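Local coordinates for Acarbose/maltose binding protein GacH (Streptomyces glaucescens, PDB 3K01) that binds acarbose, and probably maltose, as the solute receptor of an ABC transporter, at residues P189-P194 against M257-W262; Y134-V139 against Y318-K323; N76-N81 against S301-S306. All coordinates share one frame; numbering follows the deposited sequence.

From the N terminus, the first segment met is 76-81, the end of helix 67-79 and the residues after it; it is separated from 301-306 by 219 residues, and contact 3 closes there the longest of the three loops. Strand 132-148 then supplies 134-139, which meets 318-323 beyond the end of that first loop, so contacts 2 and 3 cross. Within both lies contact 1, which closes 189-194 onto 257-262. All three reach the same mixed sheet. Contact 1 brings the chain ahead of helix 193-198 to strand 254-259, contact 2 ties strand 132-148 to helix 309-320, and contact 3 sets the end of helix 67-79 against the turn after strand 293-302. Contacts 2 and 3 touch through Tyr-134 and Ser-301.

Contact 1 of 3, residues P189-P194 against M257-W262; sequences PYWFLP and MVNGPW
The indole of Trp-191 comes in edge-on and gives its NE1 hydrogen to the carbonyl of Val-258, with NE1 2.7 Å from Val-258 O and an N-H...O angle of 164°. The oxygen lies in the indole plane and the bond is nearly straight at the hydrogen, but the donor stands 58° above the carbonyl plane, off the lone pairs. CG1 of Val-258, anti to its backbone N, meets Trp-191 CD1 at 4.0 Å. Further along the same edge, Trp-191 CZ2 lies 3.7 Å from Asn-259 OD1, the amide turned almost perpendicular to the ring. Asn-259 OD1 accepts a hydrogen bond from Gly-260 N at 2.8 Å. In this solute-binding protein fold the contact joins the 3-10 turn 189-191 to the end of strand 254-259, just where the chain leaves the mixed sheet. Trp-262 takes the cramped first torsion, CG between backbone N and carbonyl carbon (chi1 54°), which folds its indole back over Gly-260, whose CA lies 3.5 Å above the ring plane. Its CZ2 then reaches Trp-191 CH2 at 4.0 Å. Arg-185 makes a cation-pi contact with Trp-191, and Trp-242 meets the Trp-262 ring.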
loop_
_atom_site.group_PDB
_atom_site.type_symbol
_atom_site.label_atom_id
_atom_site.label_comp_id
_atom_site.label_asym_id
_atom_site.label_seq_id
_atom_site.Cartn_x
_atom_site.Cartn_y
_atom_site.Cartn_z
ATOM N N PRO A 189 1.934 -3.471 12.121
ATOM C CA PRO A 189 3.228 -2.844 11.883
ATOM C C PRO A 189 3.229 -1.916 10.672
ATOM O O PRO A 189 4.085 -1.054 10.583
ATOM C CB PRO A 189 4.149 -4.052 11.636
ATOM C CG PRO A 189 3.258 -5.097 11.138
ATOM C CD PRO A 189 1.956 -4.922 11.861
ATOM N N TYR A 190 2.258 -2.060 9.764
ATOM C CA TYR A 190 2.234 -1.162 8.603
ATOM C C TYR A 190 2.059 0.295 9.063
ATOM O O TYR A 190 2.576 1.215 8.442
ATOM C CB TYR A 190 1.098 -1.606 7.699
ATOM C CG TYR A 190 1.145 -1.090 6.283
ATOM C CD1 TYR A 190 2.208 -1.415 5.432
ATOM C CD2 TYR A 190 0.092 -0.343 5.765
ATOM C CE1 TYR A 190 2.216 -1.023 4.125
ATOM C CE2 TYR A 190 0.128 0.098 4.439
ATOM C CZ TYR A 190 1.179 -0.292 3.639
ATOM O OH TYR A 190 1.231 0.130 2.322
ATOM N N TRP A 191 1.356 0.469 10.195
ATOM C CA TRP A 191 1.117 1.786 10.762
ATOM C C TRP A 191 2.296 2.363 11.517
ATOM O O TRP A 191 2.253 3.529 11.898
ATOM C CB TRP A 191 -0.134 1.771 11.653
ATOM C CG TRP A 191 -1.462 1.950 10.879
ATOM C CD1 TRP A 191 -2.237 3.081 10.878
ATOM C CD2 TRP A 191 -2.153 0.995 10.052
ATOM N NE1 TRP A 191 -3.349 2.884 10.096
ATOM C CE2 TRP A 191 -3.328 1.624 9.567
ATOM C CE3 TRP A 191 -1.892 -0.325 9.664
ATOM C CZ2 TRP A 191 -4.234 0.974 8.711
ATOM C CZ3 TRP A 191 -2.790 -0.973 8.816
ATOM C CH2 TRP A 191 -3.945 -0.324 8.347
ATOM N N PHE A 192 3.354 1.581 11.733
ATOM C CA PHE A 192 4.572 2.156 12.257
ATOM C C PHE A 192 5.344 2.943 11.201
ATOM O O PHE A 192 6.077 3.885 11.514
ATOM C CB PHE A 192 5.448 1.026 12.836
ATOM C CG PHE A 192 6.748 1.485 13.408
ATOM C CD1 PHE A 192 6.765 2.233 14.581
ATOM C CD2 PHE A 192 7.949 1.151 12.804
ATOM C CE1 PHE A 192 8.002 2.629 15.156
ATOM C CE2 PHE A 192 9.191 1.554 13.392
ATOM C CZ PHE A 192 9.195 2.285 14.542
ATOM N N LEU A 193 5.212 2.504 9.945
ATOM C CA LEU A 193 6.095 3.001 8.916
ATOM C C LEU A 193 6.043 4.518 8.700
ATOM O O LEU A 193 7.092 5.137 8.520
ATOM C CB LEU A 193 5.924 2.200 7.607
ATOM C CG LEU A 193 6.274 0.711 7.742
ATOM C CD1 LEU A 193 5.973 -0.010 6.432
ATOM C CD2 LEU A 193 7.752 0.516 8.081
ATOM N N PRO A 194 4.860 5.152 8.761
ATOM C CA PRO A 194 4.887 6.626 8.653
ATOM C C PRO A 194 5.783 7.310 9.679
ATOM O O PRO A 194 6.430 8.306 9.364
ATOM C CB PRO A 194 3.412 7.002 8.888
ATOM C CG PRO A 194 2.658 5.824 8.345
ATOM C CD PRO A 194 3.471 4.635 8.831
ATOM N N MET A 257 -7.088 9.919 12.500
ATOM C CA MET A 257 -6.506 8.559 12.496
ATOM C C MET A 257 -5.689 8.496 11.221
ATOM O O MET A 257 -5.828 9.327 10.341
ATOM C CB MET A 257 -7.559 7.455 12.495
ATOM C CG MET A 257 -8.388 7.417 11.225
ATOM S SD MET A 257 -9.456 5.947 11.177
ATOM C CE MET A 257 -10.465 6.228 9.732
ATOM N N VAL A 258 -4.820 7.497 11.115
ATOM C CA VAL A 258 -4.129 7.227 9.853
ATOM C C VAL A 258 -4.755 5.983 9.236
ATOM O O VAL A 258 -5.023 5.004 9.930
ATOM C CB VAL A 258 -2.642 7.030 10.112
ATOM C CG1 VAL A 258 -1.908 6.516 8.863
ATOM C CG2 VAL A 258 -2.045 8.320 10.604
ATOM N N ASN A 259 -5.041 6.035 7.941
ATOM C CA ASN A 259 -5.734 4.916 7.321
ATOM C C ASN A 259 -5.616 4.990 5.819
ATOM O O ASN A 259 -5.019 5.948 5.286
ATOM C CB ASN A 259 -7.198 4.869 7.788
ATOM C CG ASN A 259 -7.685 3.460 7.999
ATOM O OD1 ASN A 259 -7.260 2.526 7.306
ATOM N ND2 ASN A 259 -8.561 3.281 8.986
ATOM N N GLY A 260 -6.164 3.991 5.133
ATOM C CA GLY A 260 -6.060 3.935 3.681
ATOM C C GLY A 260 -7.406 4.019 3.004
ATOM O O GLY A 260 -8.450 4.126 3.644
ATOM N N PRO A 261 -7.412 3.963 1.666
ATOM C CA PRO A 261 -8.650 4.090 0.884
ATOM C C PRO A 261 -9.704 3.063 1.276
ATOM O O PRO A 261 -10.905 3.349 1.193
ATOM C CB PRO A 261 -8.171 3.865 -0.563
ATOM C CG PRO A 261 -6.718 4.356 -0.508
ATOM C CD PRO A 261 -6.218 3.843 0.804
ATOM N N TRP A 262 -9.268 1.891 1.723
ATOM C CA TRP A 262 -10.166 0.815 2.118
ATOM C C TRP A 262 -11.056 1.194 3.306
ATOM O O TRP A 262 -12.028 0.488 3.595
ATOM C CB TRP A 262 -9.362 -0.462 2.463
ATOM C CG TRP A 262 -8.316 -0.199 3.472
ATOM C CD1 TRP A 262 -8.481 -0.168 4.828
ATOM C CD2 TRP A 262 -6.942 0.117 3.228
ATOM N NE1 TRP A 262 -7.295 0.151 5.446
ATOM C CE2 TRP A 262 -6.331 0.319 4.481
ATOM C CE3 TRP A 262 -6.167 0.247 2.072
ATOM C CZ2 TRP A 262 -4.970 0.656 4.617
ATOM C CZ3 TRP A 262 -4.794 0.567 2.208
ATOM C CH2 TRP A 262 -4.222 0.786 3.472
#

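Contact 2 of 3, residues Y134-V139 against Y318-K323; sequences YAVPQV and YMSSAK
The CB of Ser-320 is directed toward the strand, and both CB and OG touch it. In the conformer described, one of two, OG is anti to the backbone N (chi1 -175°), which aims the hydroxyl at the carbonyl of Pro-137. The hydroxyl donates, with Ser-320 OG 2.7 Å from Pro-137 O, in the carbonyl plane and at a wide C=O...O angle of 155°. Ser-320 CB meanwhile rests against the CG2 methyl of Val-136 at 3.6 Å, so polar and apolar halves of one small side chain touch consecutive residues. In this conformer the contact joins the last turn of helix 309-320 to strand 132-148 of the mixed sheet, beside a classic beta bulge in which Gln-138 and Val-139 both face Trp-298 of the adjoining strand 293-302. Gln-138 follows a different route: its chain runs out extended and swings its amide toward the helix, where a water bridges the gap, lying 2.8 Å from Gln-138 NE2, whose hydrogen it accepts, and donating to Met-319 O at the same distance. The other amide atom, Gln-138 OE1, accepts from Arg-89 NE, so both ends of the amide have a partner and its rotation is fixed. Past the helix, Ser-321 turns away from the strand and serves as N-cap of helix 322-332. Its OG reaches back 2.7 Å to Tyr-318 O, which also accepts from Ser-321 N, and is hydrogen-bonded to Val-324 N.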
loop_
_atom_site.group_PDB
_atom_site.type_symbol
_atom_site.label_atom_id
_atom_site.label_comp_id
_atom_site.label_asym_id
_atom_site.label_seq_id
_atom_site.Cartn_x
_atom_site.Cartn_y
_atom_site.Cartn_z
ATOM N N TYR A 134 9.777 -7.588 -13.459
ATOM C CA TYR A 134 8.931 -8.761 -13.403
ATOM C C TYR A 134 7.444 -8.441 -13.322
ATOM O O TYR A 134 6.630 -9.322 -13.022
ATOM C CB TYR A 134 9.325 -9.648 -12.213
ATOM C CG TYR A 134 10.696 -10.258 -12.344
ATOM C CD1 TYR A 134 10.866 -11.441 -13.062
ATOM C CD2 TYR A 134 11.806 -9.675 -11.746
ATOM C CE1 TYR A 134 12.131 -12.021 -13.188
ATOM C CE2 TYR A 134 13.061 -10.238 -11.879
ATOM C CZ TYR A 134 13.207 -11.402 -12.575
ATOM O OH TYR A 134 14.471 -11.973 -12.709
ATOM N N ALA A 135 7.079 -7.191 -13.561
ATOM C CA ALA A 135 5.665 -6.826 -13.500
ATOM C C ALA A 135 5.458 -5.531 -14.235
ATOM O O ALA A 135 6.420 -4.853 -14.592
ATOM C CB ALA A 135 5.180 -6.696 -12.022
ATOM N N VAL A 136 4.188 -5.184 -14.412
ATOM C CA VAL A 136 3.777 -3.838 -14.821
ATOM C C VAL A 136 2.805 -3.294 -13.747
ATOM O O VAL A 136 2.038 -4.048 -13.159
ATOM C CB VAL A 136 3.107 -3.790 -16.218
ATOM C CG1 VAL A 136 4.138 -4.154 -17.290
ATOM C CG2 VAL A 136 1.898 -4.731 -16.303
ATOM N N PRO A 137 2.836 -1.983 -13.498
ATOM C CA PRO A 137 1.980 -1.437 -12.420
ATOM C C PRO A 137 0.523 -1.374 -12.797
ATOM O O PRO A 137 0.164 -1.168 -13.965
ATOM C CB PRO A 137 2.530 -0.013 -12.226
ATOM C CG PRO A 137 3.907 -0.028 -12.870
ATOM C CD PRO A 137 3.690 -0.933 -14.065
ATOM N N GLN A 138 -0.332 -1.504 -11.791
ATOM C CA GLN A 138 -1.778 -1.453 -12.003
ATOM C C GLN A 138 -2.438 -0.378 -11.121
ATOM O O GLN A 138 -2.952 0.616 -11.650
ATOM C CB GLN A 138 -2.409 -2.811 -11.779
ATOM C CG GLN A 138 -3.865 -2.858 -12.181
ATOM C CD GLN A 138 -4.548 -4.070 -11.646
ATOM O OE1 GLN A 138 -4.445 -4.354 -10.448
ATOM N NE2 GLN A 138 -5.240 -4.839 -12.518
ATOM N N VAL A 139 -2.399 -0.546 -9.794
ATOM C CA VAL A 139 -2.977 0.470 -8.898
ATOM C C VAL A 139 -2.035 0.694 -7.722
ATOM O O VAL A 139 -1.210 -0.169 -7.376
ATOM C CB VAL A 139 -4.381 0.067 -8.368
ATOM C CG1 VAL A 139 -5.421 -0.009 -9.496
ATOM C CG2 VAL A 139 -4.327 -1.221 -7.638
ATOM N N TYR A 318 -2.091 -4.321 -22.008
ATOM C CA TYR A 318 -3.471 -3.860 -22.059
ATOM C C TYR A 318 -4.028 -3.529 -20.670
ATOM O O TYR A 318 -4.586 -2.443 -20.474
ATOM C CB TYR A 318 -4.317 -4.931 -22.751
ATOM C CG TYR A 318 -5.806 -4.779 -22.545
ATOM C CD1 TYR A 318 -6.538 -3.822 -23.249
ATOM C CD2 TYR A 318 -6.469 -5.582 -21.624
ATOM C CE1 TYR A 318 -7.909 -3.688 -23.047
ATOM C CE2 TYR A 318 -7.838 -5.450 -21.415
ATOM C CZ TYR A 318 -8.530 -4.505 -22.128
ATOM O OH TYR A 318 -9.903 -4.362 -21.903
ATOM N N MET A 319 -3.854 -4.419 -19.703
ATOM C CA MET A 319 -4.450 -4.152 -18.401
ATOM C C MET A 319 -3.765 -2.997 -17.676
ATOM O O MET A 319 -4.389 -2.348 -16.818
ATOM C CB MET A 319 -4.419 -5.404 -17.565
ATOM C CG MET A 319 -5.322 -6.529 -18.055
ATOM S SD MET A 319 -7.090 -6.121 -17.969
ATOM C CE MET A 319 -7.478 -6.320 -16.207
ATOM N N SER A 320 -2.498 -2.727 -17.991
ATOM C CA SER A 320 -1.741 -1.614 -17.391
ATOM C C SER A 320 -1.924 -0.304 -18.152
ATOM O O SER A 320 -1.429 0.739 -17.717
ATOM C CB SER A 320 -0.249 -1.978 -17.320
ATOM O OG SER A 320 0.531 -0.998 -16.637
ATOM N N SER A 321 -2.623 -0.362 -19.285
ATOM C CA SER A 321 -2.738 0.798 -20.180
ATOM C C SER A 321 -3.499 1.971 -19.557
ATOM O O SER A 321 -4.338 1.775 -18.653
ATOM C CB SER A 321 -3.423 0.394 -21.498
ATOM O OG SER A 321 -4.803 0.113 -21.296
ATOM N N ALA A 322 -3.238 3.170 -20.063
ATOM C CA ALA A 322 -3.957 4.331 -19.567
ATOM C C ALA A 322 -5.457 4.142 -19.701
ATOM O O ALA A 322 -6.226 4.504 -18.803
ATOM C CB ALA A 322 -3.520 5.586 -20.296
ATOM N N LYS A 323 -5.901 3.596 -20.825
ATOM C CA LYS A 323 -7.331 3.432 -21.021
ATOM C C LYS A 323 -7.958 2.550 -19.939
ATOM O O LYS A 323 -8.993 2.907 -19.361
ATOM C CB LYS A 323 -7.607 2.881 -22.424
ATOM C CG LYS A 323 -9.086 2.758 -22.742
ATOM C CD LYS A 323 -9.275 2.100 -24.120
ATOM C CE LYS A 323 -10.744 1.866 -24.428
ATOM N NZ LYS A 323 -10.905 1.281 -25.795
HETATM O O HOH W 1 -5.978 -3.455 -14.853
#

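Contact 3 of 3, residues N76-N81 against S301-S306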
loop_
_atom_site.group_PDB
_atom_site.type_symbol
_atom_site.label_atom_id
_atom_site.label_comp_id
_atom_site.label_asym_id
_atom_site.label_seq_id
_atom_site.Cartn_x
_atom_site.Cartn_y
_atom_site.Cartn_z
ATOM N N ASN A 76 1.693 -22.671 -4.978
ATOM C CA ASN A 76 1.426 -24.105 -5.062
ATOM C C ASN A 76 1.273 -24.595 -6.498
ATOM O O ASN A 76 1.774 -25.661 -6.847
ATOM C CB ASN A 76 0.190 -24.474 -4.241
ATOM C CG ASN A 76 0.432 -24.320 -2.748
ATOM O OD1 ASN A 76 1.580 -24.295 -2.290
ATOM N ND2 ASN A 76 -0.646 -24.179 -1.992
ATOM N N ALA A 77 0.584 -23.815 -7.322
ATOM C CA ALA A 77 0.393 -24.203 -8.725
ATOM C C ALA A 77 1.720 -24.166 -9.461
ATOM O O ALA A 77 2.082 -25.115 -10.154
ATOM C CB ALA A 77 -0.612 -23.286 -9.406
ATOM N N ALA A 78 2.476 -23.076 -9.294
ATOM C CA ALA A 78 3.785 -22.982 -9.945
ATOM C C ALA A 78 4.744 -24.071 -9.459
ATOM O O ALA A 78 5.458 -24.705 -10.239
ATOM C CB ALA A 78 4.384 -21.597 -9.729
ATOM N N GLY A 79 4.755 -24.300 -8.152
ATOM C CA GLY A 79 5.642 -25.320 -7.588
ATOM C C GLY A 79 5.299 -26.746 -8.009
ATOM O O GLY A 79 6.158 -27.636 -7.952
ATOM N N GLY A 80 4.049 -26.967 -8.415
ATOM C CA GLY A 80 3.651 -28.272 -8.939
ATOM C C GLY A 80 3.679 -28.364 -10.449
ATOM O O GLY A 80 3.271 -29.383 -11.021
ATOM N N ASN A 81 4.182 -27.314 -11.097
ATOM C CA ASN A 81 4.265 -27.257 -12.553
ATOM C C ASN A 81 2.938 -27.565 -13.240
ATOM O O ASN A 81 2.918 -28.192 -14.296
ATOM C CB ASN A 81 5.365 -28.186 -13.070
ATOM C CG ASN A 81 5.836 -27.824 -14.445
ATOM O OD1 ASN A 81 5.767 -26.657 -14.856
ATOM N ND2 ASN A 81 6.342 -28.815 -15.179
ATOM N N SER A 301 1.841 -9.564 -13.284
ATOM C CA SER A 301 3.033 -10.326 -13.635
ATOM C C SER A 301 2.672 -11.511 -14.505
ATOM O O SER A 301 1.525 -11.964 -14.526
ATOM C CB SER A 301 3.709 -10.816 -12.361
ATOM O OG SER A 301 4.124 -9.710 -11.587
ATOM N N VAL A 302 3.663 -12.015 -15.218
ATOM C CA VAL A 302 3.509 -13.148 -16.115
ATOM C C VAL A 302 4.217 -14.336 -15.471
ATOM O O VAL A 302 5.350 -14.206 -15.010
ATOM C CB VAL A 302 4.119 -12.830 -17.486
ATOM C CG1 VAL A 302 4.044 -14.058 -18.388
ATOM C CG2 VAL A 302 3.422 -11.617 -18.153
ATOM N N TYR A 303 3.532 -15.474 -15.416
ATOM C CA TYR A 303 4.125 -16.688 -14.887
ATOM C C TYR A 303 5.287 -17.160 -15.749
ATOM O O TYR A 303 5.179 -17.244 -16.980
ATOM C CB TYR A 303 3.033 -17.733 -14.786
ATOM C CG TYR A 303 3.504 -19.151 -14.549
ATOM C CD1 TYR A 303 4.392 -19.468 -13.511
ATOM C CD2 TYR A 303 3.048 -20.178 -15.364
ATOM C CE1 TYR A 303 4.810 -20.784 -13.300
ATOM C CE2 TYR A 303 3.459 -21.511 -15.149
ATOM C CZ TYR A 303 4.333 -21.786 -14.122
ATOM O OH TYR A 303 4.771 -23.092 -13.918
ATOM N N ALA A 304 6.400 -17.494 -15.107
ATOM C CA ALA A 304 7.626 -17.883 -15.824
ATOM C C ALA A 304 7.398 -19.052 -16.759
ATOM O O ALA A 304 8.019 -19.115 -17.817
ATOM C CB ALA A 304 8.747 -18.210 -14.834
ATOM N N GLY A 305 6.537 -19.986 -16.366
ATOM C CA GLY A 305 6.297 -21.210 -17.160
ATOM C C GLY A 305 5.117 -21.097 -18.110
ATOM O O GLY A 305 4.665 -22.109 -18.660
ATOM N N SER A 306 4.613 -19.884 -18.342
ATOM C CA SER A 306 3.482 -19.706 -19.254
ATOM C C SER A 306 3.785 -20.290 -20.633
ATOM O O SER A 306 4.870 -20.078 -21.175
ATOM C CB SER A 306 3.117 -18.226 -19.418
ATOM O OG SER A 306 2.122 -18.067 -20.439
HETATM O O HOH W 2 7.005 -23.880 -12.429
HETATM O O HOH W 3 3.721 -24.998 -15.303
#
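Two waters grip the phenol oxygen of Tyr-303, one 2.8 Å and the other 2.6 Å from its OH; one leads to the last turn of helix 67-79, the other to Asn-81 just past it. The first donates to Ala-78 O at 2.8 Å, the second to Asn-81 OD1 at 2.7 Å. The helix ends in a Schellman motif: Asn-81, with positive phi, is the C-prime residue, Ser-82 N reaches back to Ala-77 O, and Asn-81 N bonds to Ala-78 O. On the other side, Tyr-303 opens a type I beta turn running to Ser-306, just after strand 293-302. Its CG is anti to the backbone N (chi1 167°), and the ring extends toward the helix end while its face lies under the turn. The second water sits at the edge of this ring, in its plane. Asn-81 crosses the phenol at about a right angle, with amide and ring planes 60° apart; Asn-81 OD1 and Tyr-303 OH stay 3.8 Å apart, and the water spans that separation. The direct touch is apolar: Ala-78 CB meets Tyr-303 CE1 at 3.7 Å, oblique to the ring. Within the turn, Gly-305 N stands 3.3 Å above the plane of the Tyr-303 ring, over its centre.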